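Local coordinates for protein putative SnoaL-like polyketide cyclase (Shewanella putrefaciens, PDB 3GZB) that is of unknown function but is probably a SnoaL-like polyketide cyclase or related lyase of the NTF2-like superfamily, at residues 122-127 with 138-143; 80-85 with 94-99; 20-25 with 87-92. One frame throughout, in Å; residues are numbered along the deposited sequence.

In the fold
From the N terminus, helix 21-34 opens interaction 3 when its first turn (20-25) meets residues 87-92, closing a loop of 61 residues. Interaction 2 starts inside that loop at 80-85 and ends beyond it at 94-99, closing over 8 residues, so the two cross; strand 81-84 and, past the corner at residue 85, strand 86-90 both pair with strand 93-103. Interaction 1 follows in series, closing over 10 residues as the hairpin of strands 115-129 and 134-142. V94 and M96 hydrogen-bond through their backbones to L126 and T124, continuing the sheet from interaction 2 into interaction 1. Together the three contacts tie the N-terminal helix to one curved sheet, which also meets the second subunit.

Interaction 1 (122-127 with 138-143); sequences AVTSLK and HVDLID
T124 meets D140 across the antiparallel beta hairpin of strands 115-129 and 134-142, part of the curved sheet of this SnoaL-like, NTF2-type fold. The tightly packed side carries A122, T124, L126, H138, D140 and I142. There D140 OD1 takes two hydrogen bonds, from T124 OG1 at 2.7 Å and from H138 NE2 at 2.8 Å, the donors arriving from opposite faces of the carboxylate plane. With H138 CG anti to its backbone N (chi1 176°), the side chain lies beside L126; D140 OD1 is in the imidazole plane. L126 CD2 sits over one face of that ring, 4.0 Å from its centroid, a CH-pi contact, while T124 CG2 comes within 3.5 Å of H138 NE2. Y29 OH bonds H138 ND1 and Y100 OH bonds T124 OG1, so T124, H138 and D140 form a buried polar network. A methylpentanediol, probably from the crystallisation liquor, lies about 4 Å from the D140 side chain, consistent with a pocket.

On the other face side chains meet less closely at V123 and L141, their CB atoms 4.3 Å apart, though S125 OG still touches V139 CB. The second subunit packs here, I97 on V123 and L93 on L141. Paired backbone hydrogen bonds join V123 to L141 and S125 to V139. Between these pairs a water donates to V139 O at 3.0 Å and, more weakly, to V123 O at 3.1 Å.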
ATOM      1  N   ALA A 122       3.651   4.655  -5.909  1.00  9.13           N
ATOM      2  CA  ALA A 122       2.665   4.859  -4.849  1.00  8.71           C
ATOM      3  C   ALA A 122       1.880   3.637  -4.527  1.00  9.03           C
ATOM      4  O   ALA A 122       1.727   2.740  -5.342  1.00  9.80           O
ATOM      5  CB  ALA A 122       1.695   5.969  -5.271  1.00  9.74           C
ATOM      6  N   VAL A 123       1.379   3.621  -3.293  1.00  8.38           N
ATOM      7  CA  VAL A 123       0.339   2.736  -2.836  1.00  9.36           C
ATOM      8  C   VAL A 123      -0.786   3.620  -2.377  1.00  9.47           C
ATOM      9  O   VAL A 123      -0.597   4.548  -1.570  1.00 10.52           O
ATOM     10  CB  VAL A 123       0.833   1.862  -1.697  1.00 10.04           C
ATOM     11  CG1 VAL A 123      -0.266   0.919  -1.169  1.00 12.31           C
ATOM     12  CG2 VAL A 123       2.085   1.063  -2.158  1.00 10.19           C
ATOM     13  N   THR A 124      -1.977   3.334  -2.861  1.00  8.09           N
ATOM     14  CA  THR A 124      -3.224   4.030  -2.455  1.00  8.70           C
ATOM     15  C   THR A 124      -4.211   2.968  -1.961  1.00  9.27           C
ATOM     16  O   THR A 124      -4.422   1.954  -2.657  1.00 10.06           O
ATOM     17  CB  THR A 124      -3.830   4.789  -3.641  1.00 10.60           C
ATOM     18  OG1 THR A 124      -2.912   5.839  -3.973  1.00  9.53           O
ATOM     19  CG2 THR A 124      -5.223   5.369  -3.322  1.00 11.82           C
ATOM     20  N   SER A 125      -4.810   3.160  -0.785  1.00  9.24           N
ATOM     21  CA  SER A 125      -5.864   2.292  -0.324  1.00  9.84           C
ATOM     22  C   SER A 125      -7.108   3.099  -0.112  1.00  8.93           C
ATOM     23  O   SER A 125      -7.087   4.273   0.287  1.00 10.63           O
ATOM     24  CB  SER A 125      -5.480   1.526   0.938  1.00 10.59           C
ATOM     25  OG  SER A 125      -5.271   2.415   2.047  1.00 12.51           O
ATOM     26  N   LEU A 126      -8.247   2.465  -0.356  1.00  8.66           N
ATOM     27  CA  LEU A 126      -9.575   3.041  -0.128  1.00  9.96           C
ATOM     28  C   LEU A 126     -10.368   2.112   0.766  1.00 10.68           C
ATOM     29  O   LEU A 126     -10.496   0.917   0.464  1.00 11.49           O
ATOM     30  CB  LEU A 126     -10.340   3.244  -1.442  1.00 10.59           C
ATOM     31  CG  LEU A 126      -9.648   4.040  -2.541  1.00 10.10           C
ATOM     32  CD1 LEU A 126     -10.522   4.065  -3.809  1.00 10.72           C
ATOM     33  CD2 LEU A 126      -9.328   5.428  -2.063  1.00 10.60           C
ATOM     34  N   LYS A 127     -10.930   2.653   1.828  1.00  8.67           N
ATOM     35  CA  LYS A 127     -11.928   1.939   2.615  0.50  9.91           C
ATOM     36  C   LYS A 127     -13.281   2.490   2.165  1.00  9.31           C
ATOM     37  O   LYS A 127     -13.504   3.717   2.228  1.00 11.07           O
ATOM     38  CB  LYS A 127     -11.695   2.171   4.110  0.50 11.41           C
ATOM     39  CG  LYS A 127     -12.543   1.316   5.034  0.50 17.65           C
ATOM     40  CD  LYS A 127     -12.298  -0.185   4.856  0.50 19.79           C
ATOM     41  CE  LYS A 127     -13.086  -0.979   5.911  0.50 21.49           C
ATOM     42  NZ  LYS A 127     -13.284  -2.412   5.545  0.50 28.06           N
ATOM     43  N   HIS A 138      -9.294   7.421   2.415  1.00  8.62           N
ATOM     44  CA  HIS A 138      -8.336   7.345   1.312  1.00  7.95           C
ATOM     45  C   HIS A 138      -6.967   7.556   1.918  1.00  7.13           C
ATOM     46  O   HIS A 138      -6.722   8.604   2.542  1.00 10.18           O
ATOM     47  CB  HIS A 138      -8.695   8.418   0.296  1.00  7.98           C
ATOM     48  CG  HIS A 138      -7.758   8.542  -0.868  1.00  8.71           C
ATOM     49  ND1 HIS A 138      -8.172   9.041  -2.075  1.00  9.76           N
ATOM     50  CD2 HIS A 138      -6.440   8.245  -1.017  1.00  8.55           C
ATOM     51  CE1 HIS A 138      -7.152   9.065  -2.917  1.00 11.19           C
ATOM     52  NE2 HIS A 138      -6.076   8.578  -2.309  1.00  9.33           N
ATOM     53  N   VAL A 139      -6.095   6.537   1.832  1.00  7.66           N
ATOM     54  CA  VAL A 139      -4.712   6.663   2.336  1.00  8.11           C
ATOM     55  C   VAL A 139      -3.735   6.605   1.178  1.00 10.24           C
ATOM     56  O   VAL A 139      -3.786   5.614   0.397  1.00 10.80           O
ATOM     57  CB  VAL A 139      -4.353   5.575   3.329  1.00 10.22           C
ATOM     58  CG1 VAL A 139      -2.905   5.759   3.814  1.00 11.59           C
ATOM     59  CG2 VAL A 139      -5.324   5.576   4.532  1.00 11.92           C
ATOM     60  N   ASP A 140      -2.871   7.616   1.044  1.00  9.90           N
ATOM     61  CA  ASP A 140      -1.818   7.634   0.073  1.00  9.88           C
ATOM     62  C   ASP A 140      -0.450   7.450   0.710  1.00  7.35           C
ATOM     63  O   ASP A 140      -0.158   8.047   1.747  1.00  9.51           O
ATOM     64  CB  ASP A 140      -1.777   8.933  -0.712  1.00 10.46           C
ATOM     65  CG  ASP A 140      -2.709   8.961  -1.910  1.00 11.16           C
ATOM     66  OD1 ASP A 140      -3.337   7.935  -2.292  1.00 11.90           O
ATOM     67  OD2 ASP A 140      -2.815  10.101  -2.495  1.00 11.21           O
ATOM     68  N   LEU A 141       0.358   6.608   0.080  1.00  8.56           N
ATOM     69  CA  LEU A 141       1.773   6.439   0.413  1.00  7.87           C
ATOM     70  C   LEU A 141       2.556   6.733  -0.849  1.00  8.35           C
ATOM     71  O   LEU A 141       2.686   5.864  -1.722  1.00  8.43           O
ATOM     72  CB  LEU A 141       2.051   5.010   0.919  1.00  8.63           C
ATOM     73  CG  LEU A 141       1.389   4.568   2.211  1.00 10.49           C
ATOM     74  CD1 LEU A 141       1.563   3.056   2.418  1.00 12.37           C
ATOM     75  CD2 LEU A 141       1.919   5.361   3.395  1.00 11.78           C
ATOM     76  N   ILE A 142       3.034   7.968  -0.982  1.00 10.18           N
ATOM     77  CA  ILE A 142       3.630   8.476  -2.231  1.00  8.73           C
ATOM     78  C   ILE A 142       5.133   8.499  -2.102  1.00  7.82           C
ATOM     79  O   ILE A 142       5.671   8.947  -1.071  1.00  9.89           O
ATOM     80  CB  ILE A 142       3.155   9.889  -2.489  1.00  9.72           C
ATOM     81  CG1 ILE A 142       1.631   9.989  -2.522  1.00 12.41           C
ATOM     82  CG2 ILE A 142       3.721  10.490  -3.792  1.00 10.19           C
ATOM     83  CD1 ILE A 142       0.916   9.130  -3.518  1.00 12.73           C
ATOM     84  N   ASP A 143       5.842   8.045  -3.156  1.00  8.17           N
ATOM     85  CA  ASP A 143       7.315   8.080  -3.173  1.00  7.96           C
ATOM     86  C   ASP A 143       7.816   9.440  -3.686  1.00  9.24           C
ATOM     87  O   ASP A 143       8.218   9.617  -4.846  1.00 10.28           O
ATOM     88  CB  ASP A 143       7.860   6.911  -4.046  1.00  7.84           C
ATOM     89  CG  ASP A 143       9.360   6.816  -4.086  1.00  8.16           C
ATOM     90  OD1 ASP A 143      10.066   7.612  -3.450  1.00 10.07           O
ATOM     91  OD2 ASP A 143       9.799   5.916  -4.829  1.00  9.55           O
TER
HETATM   92  O   HOH W   1      -1.794   3.527   1.093  1.00 22.10           O

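Interaction 2 (80-85 with 94-99); sequences YDFNIE and VVMIGN
F82 brings the CE1 and CE2 side of its ring up to G98 and M96. CG is anti to the backbone N (chi1 -173°), and the ring beyond it has CE2 at 3.6 Å from M96 CB and CE1 at 3.9 Å from G98 CA. The selenium of M96, a selenomethionine, lies at the ring edge, 5.5 Å from the centroid, a Met-aromatic contact. One ring face is met near its rim by I84 CG2 from the same strand; Y100 stacks on F82, and M30 of helix 21-34 touches it.

N83 pairs with N99 as an antiparallel hydrogen-bonded pair: N83 N donates to N99 O at 2.8 Å, and N99 N returns a bond to N83 O. Strand 81-84 is thereby joined to strand 93-103 of the curved NTF2-type sheet, although the short segments cross at 116°, far from straight antiparallel.

I84 faces G98 in a non-hydrogen-bonded pair with the two CA atoms only 4.0 Å apart. This close approach depends on the missing side chain of G98, since a CB there would run into N83 O and I84 CA. The chain then turns a corner at E85, whose N still reaches back to I97 O at 2.8 Å. The E85 carboxylate is tied back to the N83-N99 pair by a water that donates to E85 OE2 at 2.6 Å and to N83 O while accepting from N99 ND2.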
ATOM      1  N   TYR A  80      -4.155  13.389 -15.010  1.00  9.20           N
ATOM      2  CA  TYR A  80      -3.028  12.518 -14.739  1.00  9.18           C
ATOM      3  C   TYR A  80      -3.507  11.075 -14.691  1.00  9.84           C
ATOM      4  O   TYR A  80      -4.697  10.822 -14.697  1.00 10.76           O
ATOM      5  CB  TYR A  80      -2.277  12.928 -13.483  1.00  9.54           C
ATOM      6  CG  TYR A  80      -3.040  12.894 -12.185  1.00  8.79           C
ATOM      7  CD1 TYR A  80      -3.988  13.866 -11.868  1.00  8.77           C
ATOM      8  CD2 TYR A  80      -2.750  11.924 -11.234  1.00  9.05           C
ATOM      9  CE1 TYR A  80      -4.670  13.857 -10.651  1.00  9.12           C
ATOM     10  CE2 TYR A  80      -3.414  11.911  -9.998  1.00  9.40           C
ATOM     11  CZ  TYR A  80      -4.347  12.915  -9.709  1.00 10.94           C
ATOM     12  OH  TYR A  80      -5.001  12.956  -8.495  1.00 10.42           O
ATOM     13  N   ASP A  81      -2.568  10.141 -14.726  1.00 10.95           N
ATOM     14  CA  ASP A  81      -2.932   8.722 -14.766  1.00 11.27           C
ATOM     15  C   ASP A  81      -2.426   7.990 -13.556  1.00 11.06           C
ATOM     16  O   ASP A  81      -1.363   8.337 -13.008  1.00 12.36           O
ATOM     17  CB  ASP A  81      -2.402   8.040 -16.022  1.00 10.13           C
ATOM     18  CG  ASP A  81      -2.997   8.604 -17.294  1.00 14.21           C
ATOM     19  OD1 ASP A  81      -4.155   9.072 -17.297  1.00 13.94           O
ATOM     20  OD2 ASP A  81      -2.268   8.573 -18.310  1.00 16.79           O
ATOM     21  N   PHE A  82      -3.184   6.999 -13.119  1.00  9.80           N
ATOM     22  CA  PHE A  82      -2.709   6.057 -12.145  1.00  9.29           C
ATOM     23  C   PHE A  82      -2.517   4.739 -12.894  1.00 11.22           C
ATOM     24  O   PHE A  82      -3.508   4.128 -13.303  1.00 10.58           O
ATOM     25  CB  PHE A  82      -3.663   5.922 -10.972  1.00 10.78           C
ATOM     26  CG  PHE A  82      -3.174   5.091  -9.820  1.00 11.24           C
ATOM     27  CD1 PHE A  82      -1.853   5.024  -9.428  1.00 11.11           C
ATOM     28  CD2 PHE A  82      -4.093   4.484  -9.030  1.00 15.89           C
ATOM     29  CE1 PHE A  82      -1.472   4.335  -8.320  1.00 12.31           C
ATOM     30  CE2 PHE A  82      -3.705   3.789  -7.885  1.00 17.77           C
ATOM     31  CZ  PHE A  82      -2.389   3.707  -7.556  1.00 13.61           C
ATOM     32  N   ASN A  83      -1.266   4.383 -13.131  1.00 10.10           N
ATOM     33  CA  ASN A  83      -0.915   3.193 -13.898  1.00 11.65           C
ATOM     34  C   ASN A  83      -0.655   2.117 -12.887  1.00 10.90           C
ATOM     35  O   ASN A  83       0.391   2.085 -12.213  1.00 12.24           O
ATOM     36  CB  ASN A  83       0.275   3.490 -14.782  1.00 10.19           C
ATOM     37  CG  ASN A  83      -0.041   4.494 -15.854  1.00 13.34           C
ATOM     38  OD1 ASN A  83      -1.094   4.423 -16.472  1.00 17.36           O
ATOM     39  ND2 ASN A  83       0.849   5.453 -16.081  1.00 14.75           N
ATOM     40  N   ILE A  84      -1.615   1.218 -12.765  1.00 10.80           N
ATOM     41  CA  ILE A  84      -1.506   0.218 -11.708  1.00 10.25           C
ATOM     42  C   ILE A  84      -0.775  -1.041 -12.106  1.00 11.81           C
ATOM     43  O   ILE A  84      -0.853  -1.516 -13.274  1.00 12.74           O
ATOM     44  CB  ILE A  84      -2.805  -0.151 -11.097  1.00 16.25           C
ATOM     45  CG1 ILE A  84      -3.753  -0.736 -12.081  1.00 16.45           C
ATOM     46  CG2 ILE A  84      -3.410   1.104 -10.315  1.00 20.17           C
ATOM     47  CD1 ILE A  84      -4.951  -1.516 -11.335  1.00 21.99           C
ATOM     48  N   GLU A  85       0.043  -1.508 -11.189  1.00 11.12           N
ATOM     49  CA  GLU A  85       0.704  -2.798 -11.305  1.00 12.47           C
ATOM     50  C   GLU A  85      -0.101  -3.930 -10.686  1.00 13.18           C
ATOM     51  O   GLU A  85      -0.074  -5.090 -11.177  1.00 12.95           O
ATOM     52  CB  GLU A  85       2.084  -2.729 -10.659  1.00 15.17           C
ATOM     53  CG  GLU A  85       3.002  -1.748 -11.381  1.00 21.91           C
ATOM     54  CD  GLU A  85       3.303  -2.118 -12.830  1.00 36.25           C
ATOM     55  OE1 GLU A  85       3.343  -3.335 -13.150  1.00 36.41           O
ATOM     56  OE2 GLU A  85       3.516  -1.176 -13.639  1.00 32.24           O
ATOM     57  N   VAL A  94      -9.746  -1.661  -0.461  1.00  7.62           N
ATOM     58  CA  VAL A  94      -9.144  -1.856  -1.776  1.00  8.22           C
ATOM     59  C   VAL A  94      -7.711  -1.271  -1.769  1.00  8.53           C
ATOM     60  O   VAL A  94      -7.513  -0.129  -1.296  1.00 10.23           O
ATOM     61  CB  VAL A  94      -9.976  -1.158  -2.875  1.00  8.35           C
ATOM     62  CG1 VAL A  94      -9.251  -1.276  -4.250  1.00 10.00           C
ATOM     63  CG2 VAL A  94     -11.406  -1.731  -2.930  1.00  8.24           C
ATOM     64  N   VAL A  95      -6.733  -2.057  -2.248  1.00  8.33           N
ATOM     65  CA  VAL A  95      -5.329  -1.686  -2.232  1.00  7.66           C
ATOM     66  C   VAL A  95      -4.842  -1.646  -3.634  1.00  8.09           C
ATOM     67  O   VAL A  95      -5.068  -2.594  -4.408  1.00  9.20           O
ATOM     68  CB  VAL A  95      -4.483  -2.698  -1.432  1.00  8.46           C
ATOM     69  CG1 VAL A  95      -2.986  -2.288  -1.402  1.00  8.34           C
ATOM     70  CG2 VAL A  95      -4.988  -2.851  -0.003  1.00  9.49           C
HETATM   71  N   MSE A  96      -4.188  -0.541  -4.030  1.00  8.92           N
HETATM   72  CA  MSE A  96      -3.692  -0.316  -5.399  1.00  9.14           C
HETATM   73  C   MSE A  96      -2.246   0.080  -5.355  1.00  9.42           C
HETATM   74  O   MSE A  96      -1.885   0.994  -4.640  1.00 10.67           O
HETATM   75  CB  MSE A  96      -4.517   0.750  -6.112  1.00 10.74           C
HETATM   76  CG  MSE A  96      -5.980   0.323  -6.286  1.00  9.22           C
HETATM   77 SE   MSE A  96      -7.165   1.804  -6.708  0.75  8.75          SE
HETATM   78  CE  MSE A  96      -7.186   2.557  -4.993  1.00 13.60           C
ATOM     79  N   ILE A  97      -1.397  -0.648  -6.076  1.00  9.51           N
ATOM     80  CA  ILE A  97       0.031  -0.427  -6.166  1.00  7.96           C
ATOM     81  C   ILE A  97       0.315   0.014  -7.585  1.00 10.09           C
ATOM     82  O   ILE A  97      -0.083  -0.686  -8.535  1.00  9.79           O
ATOM     83  CB  ILE A  97       0.806  -1.717  -5.892  1.00 10.08           C
ATOM     84  CG1 ILE A  97       0.491  -2.297  -4.534  1.00  9.81           C
ATOM     85  CG2 ILE A  97       2.321  -1.457  -6.061  1.00 11.14           C
ATOM     86  CD1 ILE A  97       1.031  -3.748  -4.275  1.00 13.31           C
ATOM     87  N   GLY A  98       1.009   1.146  -7.781  1.00 10.19           N
ATOM     88  CA  GLY A  98       1.241   1.630  -9.113  1.00 10.63           C
ATOM     89  C   GLY A  98       2.076   2.886  -9.154  1.00 10.06           C
ATOM     90  O   GLY A  98       2.869   3.120  -8.257  1.00 12.04           O
ATOM     91  N   ASN A  99       1.983   3.638 -10.256  1.00 11.61           N
ATOM     92  CA  ASN A  99       2.716   4.866 -10.475  1.00 12.35           C
ATOM     93  C   ASN A  99       1.721   5.925 -10.930  1.00 11.60           C
ATOM     94  O   ASN A  99       0.877   5.658 -11.819  1.00 13.28           O
ATOM     95  CB  ASN A  99       3.819   4.742 -11.554  1.00 14.43           C
ATOM     96  CG  ASN A  99       4.957   3.878 -11.133  1.00 26.13           C
ATOM     97  OD1 ASN A  99       5.877   4.339 -10.484  1.00 27.47           O
ATOM     98  ND2 ASN A  99       4.921   2.604 -11.527  1.00 27.00           N
TER
HETATM   99  O   HOH W   2       2.936   1.362 -13.312  1.00 24.73           O

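Interaction 3 (20-25 with 87-92)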
ATOM      1  N   PRO A  20     -14.264  -7.834  -8.346  1.00  9.12           N
ATOM      2  CA  PRO A  20     -15.158  -7.634  -7.230  1.00 11.08           C
ATOM      3  C   PRO A  20     -15.822  -6.251  -7.274  1.00 10.43           C
ATOM      4  O   PRO A  20     -15.219  -5.275  -7.746  1.00  9.36           O
ATOM      5  CB  PRO A  20     -14.200  -7.704  -6.048  1.00 11.38           C
ATOM      6  CG  PRO A  20     -13.143  -8.648  -6.492  1.00 10.62           C
ATOM      7  CD  PRO A  20     -12.918  -8.256  -7.894  1.00  9.83           C
ATOM      8  N   GLN A  21     -17.042  -6.143  -6.793  1.00  8.63           N
ATOM      9  CA  GLN A  21     -17.735  -4.864  -6.817  1.00  8.00           C
ATOM     10  C   GLN A  21     -16.966  -3.734  -6.086  1.00  8.87           C
ATOM     11  O   GLN A  21     -17.086  -2.567  -6.434  1.00  8.26           O
ATOM     12  CB  GLN A  21     -19.137  -4.993  -6.262  1.00 10.71           C
ATOM     13  CG  GLN A  21     -20.079  -5.884  -7.101  1.00  9.79           C
ATOM     14  CD  GLN A  21     -20.444  -5.322  -8.489  1.00 11.22           C
ATOM     15  OE1 GLN A  21     -20.377  -4.073  -8.763  1.00 14.05           O
ATOM     16  NE2 GLN A  21     -20.862  -6.230  -9.342  1.00  6.76           N
ATOM     17  N   GLU A  22     -16.257  -4.095  -5.023  1.00  9.87           N
ATOM     18  CA  GLU A  22     -15.498  -3.100  -4.258  1.00  8.83           C
ATOM     19  C   GLU A  22     -14.396  -2.485  -5.123  1.00  9.69           C
ATOM     20  O   GLU A  22     -14.181  -1.293  -5.166  1.00  8.76           O
ATOM     21  CB  GLU A  22     -14.895  -3.767  -2.999  1.00  9.73           C
ATOM     22  CG  GLU A  22     -15.945  -4.344  -2.086  1.00 11.44           C
ATOM     23  CD  GLU A  22     -16.335  -5.779  -2.334  1.00 15.72           C
ATOM     24  OE1 GLU A  22     -16.137  -6.361  -3.432  1.00 12.08           O
ATOM     25  OE2 GLU A  22     -16.893  -6.364  -1.360  1.00 22.21           O
ATOM     26  N   GLN A  23     -13.705  -3.338  -5.881  1.00  7.76           N
ATOM     27  CA  GLN A  23     -12.741  -2.832  -6.864  1.00  8.43           C
ATOM     28  C   GLN A  23     -13.400  -1.986  -7.963  1.00  8.27           C
ATOM     29  O   GLN A  23     -12.852  -0.958  -8.333  1.00  8.68           O
ATOM     30  CB  GLN A  23     -11.919  -3.965  -7.448  1.00  9.44           C
ATOM     31  CG  GLN A  23     -11.006  -4.693  -6.447  1.00  9.41           C
ATOM     32  CD  GLN A  23     -10.187  -5.782  -7.125  1.00  7.99           C
ATOM     33  OE1 GLN A  23      -9.896  -5.709  -8.314  1.00 10.15           O
ATOM     34  NE2 GLN A  23      -9.813  -6.814  -6.356  1.00 10.07           N
ATOM     35  N   GLN A  24     -14.581  -2.377  -8.447  1.00  8.55           N
ATOM     36  CA  GLN A  24     -15.245  -1.647  -9.517  1.00  6.98           C
ATOM     37  C   GLN A  24     -15.567  -0.242  -9.044  1.00  8.14           C
ATOM     38  O   GLN A  24     -15.419   0.714  -9.799  1.00  9.36           O
ATOM     39  CB  GLN A  24     -16.512  -2.379  -9.971  1.00  6.74           C
ATOM     40  CG  GLN A  24     -16.281  -3.689 -10.690  1.00  7.94           C
ATOM     41  CD  GLN A  24     -17.520  -4.249 -11.318  1.00 11.79           C
ATOM     42  OE1 GLN A  24     -18.279  -3.499 -11.983  1.00 10.49           O
ATOM     43  NE2 GLN A  24     -17.741  -5.546 -11.131  1.00 10.17           N
ATOM     44  N   LEU A  25     -15.983  -0.128  -7.805  1.00  8.96           N
ATOM     45  CA  LEU A  25     -16.286   1.201  -7.274  1.00  8.70           C
ATOM     46  C   LEU A  25     -15.027   2.054  -7.109  1.00 11.15           C
ATOM     47  O   LEU A  25     -15.037   3.242  -7.395  1.00 10.37           O
ATOM     48  CB  LEU A  25     -17.079   1.109  -5.965  1.00  8.52           C
ATOM     49  CG  LEU A  25     -17.668   2.426  -5.436  1.00  9.37           C
ATOM     50  CD1 LEU A  25     -18.687   3.046  -6.445  1.00 11.54           C
ATOM     51  CD2 LEU A  25     -18.313   2.233  -4.050  1.00 12.45           C
HETATM   52  N   MSE A  87      -3.893  -4.550  -8.106  1.00  9.15           N
HETATM   53  CA  MSE A  87      -5.010  -4.135  -7.248  1.00  9.73           C
HETATM   54  C   MSE A  87      -5.600  -5.393  -6.613  1.00  9.05           C
HETATM   55  O   MSE A  87      -5.767  -6.450  -7.278  1.00 10.41           O
HETATM   56  CB  MSE A  87      -6.088  -3.386  -8.058  1.00  9.41           C
HETATM   57  CG  MSE A  87      -7.366  -3.051  -7.251  1.00 10.36           C
HETATM   58 SE   MSE A  87      -8.578  -1.828  -8.125  0.75  9.29          SE
HETATM   59  CE  MSE A  87      -8.889  -2.800  -9.768  1.00 10.21           C
ATOM     60  N   TYR A  88      -5.893  -5.297  -5.333  1.00  7.66           N
ATOM     61  CA  TYR A  88      -6.580  -6.356  -4.624  1.00  7.90           C
ATOM     62  C   TYR A  88      -7.470  -5.781  -3.554  1.00  8.39           C
ATOM     63  O   TYR A  88      -7.465  -4.549  -3.300  1.00  9.74           O
ATOM     64  CB  TYR A  88      -5.567  -7.357  -3.996  1.00  8.57           C
ATOM     65  CG  TYR A  88      -4.400  -6.776  -3.201  1.00  8.75           C
ATOM     66  CD1 TYR A  88      -3.298  -6.204  -3.834  1.00  9.06           C
ATOM     67  CD2 TYR A  88      -4.411  -6.796  -1.803  1.00  8.43           C
ATOM     68  CE1 TYR A  88      -2.185  -5.763  -3.075  1.00  9.98           C
ATOM     69  CE2 TYR A  88      -3.318  -6.308  -1.056  1.00  8.82           C
ATOM     70  CZ  TYR A  88      -2.243  -5.826  -1.691  1.00  8.38           C
ATOM     71  OH  TYR A  88      -1.099  -5.336  -1.048  1.00  9.86           O
ATOM     72  N   ASN A  89      -8.287  -6.645  -2.941  1.00  7.68           N
ATOM     73  CA  ASN A  89      -9.180  -6.163  -1.901  1.00  8.34           C
ATOM     74  C   ASN A  89      -9.401  -7.205  -0.825  1.00  8.06           C
ATOM     75  O   ASN A  89      -9.332  -8.417  -1.087  1.00  9.11           O
ATOM     76  CB  ASN A  89     -10.548  -5.664  -2.439  1.00  8.64           C
ATOM     77  CG  ASN A  89     -11.480  -6.775  -2.901  1.00  9.03           C
ATOM     78  OD1 ASN A  89     -11.173  -7.433  -3.880  1.00  8.98           O
ATOM     79  ND2 ASN A  89     -12.550  -7.051  -2.137  1.00 10.32           N
ATOM     80  N   ALA A  90      -9.652  -6.693   0.366  1.00  7.31           N
ATOM     81  CA  ALA A  90     -10.111  -7.484   1.512  1.00  9.63           C
ATOM     82  C   ALA A  90     -11.423  -6.883   1.937  1.00  8.97           C
ATOM     83  O   ALA A  90     -11.474  -5.818   2.577  1.00 10.00           O
ATOM     84  CB  ALA A  90      -9.057  -7.398   2.700  1.00 10.52           C
ATOM     85  N   GLY A  91     -12.527  -7.482   1.540  1.00 10.23           N
ATOM     86  CA  GLY A  91     -13.778  -6.776   1.716  1.00 10.69           C
ATOM     87  C   GLY A  91     -13.783  -5.412   1.063  1.00  7.93           C
ATOM     88  O   GLY A  91     -13.357  -5.236  -0.071  1.00 10.99           O
ATOM     89  N   SER A  92     -14.260  -4.438   1.843  1.00  9.19           N
ATOM     90  CA  SER A  92     -14.391  -3.071   1.407  0.50 10.45           C
ATOM     91  C   SER A  92     -13.081  -2.279   1.442  1.00  9.85           C
ATOM     92  O   SER A  92     -13.101  -1.084   1.166  1.00 10.86           O
ATOM     93  CB  SER A  92     -15.459  -2.334   2.239  0.50 11.66           C
ATOM     94  OG  SER A  92     -16.757  -2.816   1.913  0.50 17.25           O
TER
HETATM   95  O   HOH W   3     -17.481  -5.410   1.099  1.00 20.52           O
HETATM   96  O   HOH W   4     -14.481  -9.168  -2.552  1.00 22.90           O
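P20, E22 and Q23 meet M87, N89 and G91 in a helix-on-strand contact at the surface, with one direct side-chain hydrogen bond, water bridges and van der Waals packing; the first turn of helix 21-34 rests against strand 86-90 and the turn after it. N89 is its hub. Its CG stands between the backbone N and the carbonyl carbon (chi1 73°). The N89 and Q23 side chains cross at about a right angle, their amide planes 75° apart. Q23 NE2 donates to N89 OD1 at 2.9 Å, from a position tilted out of the N89 carbonyl plane, and P20 CG approaches the same oxygen at 3.5 Å. On its other branch N89 ND2 donates to G91 O, also at 2.9 Å and on a lone pair of that carbonyl, as well as to a water. These bonds hold the asparagine amide from both ends and tie the turn to the strand. An alanine here would probably leave Q23 NE2 without its acceptor and G91 O without this side-chain donor, so that the Q23 amide could turn more freely.

The E22 chain, bent at chi2, brings CG to 3.4 Å from G91 O, and a water that donates to E22 OE2 at 2.7 Å also hydrogen-bonds S92 OG. Earlier on the strand, the Q23 and M87 side chains run alongside each other, pointing opposite ways, with M87 CE 3.4 Å from Q23 OE1. On the sheet itself, M87 packs on V94 and M96 of strand 93-103, E22 also touches V94, and Y88, pointing away from helix 21-34, hydrogen-bonds through OH to L141 O of the second subunit.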